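Local structure of coiled-coil and C2 domain-containing protein 1-like (Drosophila melanogaster, 6EI6) at residues G127-V132 with T164-Y169. The protein binds monophosphorylated phosphatidylinositols through its C2 domain and supports endosomal sorting, probably by keeping the ESCRT-III subunit Shrub from polymerising inappropriately. Sequence-based numbering, arbitrary orientation.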
loop_
_atom_site.group_PDB
_atom_site.type_symbol
_atom_site.label_atom_id
_atom_site.label_comp_id
_atom_site.label_asym_id
_atom_site.label_seq_id
_atom_site.Cartn_x
_atom_site.Cartn_y
_atom_site.Cartn_z
ATOM N N GLY A 127 9.358 -17.032 2.294
ATOM C CA GLY A 127 9.006 -17.720 1.072
ATOM C C GLY A 127 8.047 -18.846 1.408
ATOM O O GLY A 127 8.008 -19.350 2.533
ATOM N N ILE A 128 7.244 -19.216 0.423
ATOM C CA ILE A 128 6.156 -20.163 0.609
ATOM C C ILE A 128 6.265 -21.168 -0.525
ATOM O O ILE A 128 5.870 -20.869 -1.656
ATOM C CB ILE A 128 4.772 -19.490 0.616
ATOM C CG1 ILE A 128 4.778 -18.227 1.472
ATOM C CG2 ILE A 128 3.718 -20.482 1.079
ATOM C CD1 ILE A 128 3.382 -17.708 1.784
ATOM N N SER A 129 6.823 -22.342 -0.237
ATOM C CA SER A 129 6.774 -23.492 -1.131
ATOM C C SER A 129 7.302 -23.171 -2.530
ATOM O O SER A 129 6.602 -23.295 -3.535
ATOM C CB SER A 129 5.353 -24.045 -1.171
ATOM O OG SER A 129 4.835 -24.104 0.150
ATOM N N TYR A 130 8.559 -22.730 -2.567
ATOM C CA TYR A 130 9.264 -22.575 -3.836
ATOM C C TYR A 130 9.174 -23.863 -4.648
ATOM O O TYR A 130 9.217 -24.969 -4.097
ATOM C CB TYR A 130 10.738 -22.223 -3.598
ATOM C CG TYR A 130 11.015 -20.919 -2.871
ATOM C CD1 TYR A 130 10.111 -19.861 -2.892
ATOM C CD2 TYR A 130 12.205 -20.740 -2.171
ATOM C CE1 TYR A 130 10.386 -18.659 -2.216
ATOM C CE2 TYR A 130 12.488 -19.547 -1.496
ATOM C CZ TYR A 130 11.579 -18.511 -1.516
ATOM O OH TYR A 130 11.881 -17.340 -0.841
ATOM N N ASN A 131 9.042 -23.719 -5.969
ATOM C CA ASN A 131 8.959 -24.880 -6.857
ATOM C C ASN A 131 10.361 -25.244 -7.332
ATOM O O ASN A 131 10.757 -24.991 -8.476
ATOM C CB ASN A 131 8.031 -24.600 -8.028
ATOM C CG ASN A 131 7.868 -25.805 -8.936
ATOM O OD1 ASN A 131 7.448 -26.870 -8.480
ATOM N ND2 ASN A 131 8.193 -25.648 -10.219
ATOM N N VAL A 132 11.116 -25.857 -6.424
ATOM C CA VAL A 132 12.489 -26.257 -6.679
ATOM C C VAL A 132 12.556 -27.775 -6.839
ATOM O O VAL A 132 11.569 -28.488 -6.656
ATOM C CB VAL A 132 13.440 -25.790 -5.561
ATOM C CG1 VAL A 132 13.551 -24.282 -5.553
ATOM C CG2 VAL A 132 12.969 -26.308 -4.202
ATOM N N THR A 164 15.100 -25.426 3.494
ATOM C CA THR A 164 13.641 -25.342 3.483
ATOM C C THR A 164 13.107 -24.697 2.212
ATOM O O THR A 164 13.636 -23.680 1.746
ATOM C CB THR A 164 13.112 -24.569 4.700
ATOM O OG1 THR A 164 11.732 -24.258 4.498
ATOM C CG2 THR A 164 13.884 -23.278 4.937
ATOM N N SER A 165 12.049 -25.300 1.654
ATOM C CA SER A 165 11.313 -24.744 0.518
ATOM C C SER A 165 10.442 -23.548 0.905
ATOM O O SER A 165 9.964 -22.831 0.019
ATOM C CB SER A 165 10.433 -25.837 -0.096
ATOM O OG SER A 165 9.813 -25.437 -1.309
ATOM N N SER A 166 10.206 -23.334 2.195
ATOM C CA SER A 166 9.349 -22.259 2.698
ATOM C C SER A 166 10.137 -21.472 3.737
ATOM O O SER A 166 9.857 -21.542 4.941
ATOM C CB SER A 166 8.048 -22.813 3.285
ATOM O OG SER A 166 7.211 -23.358 2.266
ATOM N N PRO A 167 11.154 -20.729 3.296
ATOM C CA PRO A 167 12.018 -20.002 4.233
ATOM C C PRO A 167 11.268 -18.952 5.037
ATOM O O PRO A 167 10.301 -18.342 4.565
ATOM C CB PRO A 167 13.040 -19.325 3.315
ATOM C CG PRO A 167 12.453 -19.335 1.965
ATOM C CD PRO A 167 11.591 -20.558 1.900
ATOM N N ASP A 168 11.781 -18.687 6.230
ATOM C CA ASP A 168 11.274 -17.635 7.094
ATOM C C ASP A 168 12.385 -16.618 7.341
ATOM O O ASP A 168 12.883 -16.516 8.461
ATOM C CB ASP A 168 10.735 -18.224 8.418
ATOM C CG ASP A 168 9.280 -18.683 8.313
ATOM O OD1 ASP A 168 8.964 -19.808 8.760
ATOM O OD2 ASP A 168 8.436 -17.913 7.798
ATOM N N TYR A 169 12.773 -15.875 6.298
ATOM C CA TYR A 169 13.512 -14.628 6.499
ATOM C C TYR A 169 12.682 -13.667 7.337
ATOM O O TYR A 169 11.463 -13.613 7.225
ATOM C CB TYR A 169 13.825 -13.936 5.168
ATOM C CG TYR A 169 14.049 -14.830 3.960
ATOM C CD1 TYR A 169 15.316 -15.327 3.655
ATOM C CD2 TYR A 169 13.002 -15.142 3.102
ATOM C CE1 TYR A 169 15.525 -16.127 2.538
ATOM C CE2 TYR A 169 13.205 -15.942 1.990
ATOM C CZ TYR A 169 14.465 -16.430 1.713
ATOM O OH TYR A 169 14.647 -17.223 0.601
#
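Tyr-130 and Tyr-169 reach toward each other tip to tip, and their hydroxyls share a hydrogen bond, OH to OH 3.1 Å, each oxygen lying at the edge of the other ring and in its plane. Pro-167 meets both rings: it crosses Tyr-130 obliquely, with its CG 3.5 Å from CE2 of Tyr-130, while its CB lies over one face of the Tyr-169 ring, offset toward the rim. The carbonyl oxygen of Ser-165 sits over a face of the Tyr-130 ring, 3.6 Å from CG, and also accepts the backbone N-H of that residue (Tyr-130 N to Ser-165 O 2.9 Å, N-H...O angle 157°), so one oxygen meets both backbone and ring. One residue on, OG of Ser-166, turned beside its own backbone N (chi1 -69°), accepts from Ser-129 N at 2.7 Å, with an N-H...O angle of 142°, and takes a longer bond from the Ser-129 hydroxyl. At the strand end Gly-127 N donates to Pro-167 O over 2.8 Å. Within 164-169, Thr-164 OG1 accepts the N-H of Ser-166 in an ST turn. In the C2 beta-sandwich the contact ties the end of strand 119-128 to the loop leading into its antiparallel neighbour 171-176, while Thr-140, on strand 140-145 of the second sheet, packs against Tyr-130 and Pro-167 and makes a weak hydrogen bond with the Tyr-169 hydroxyl.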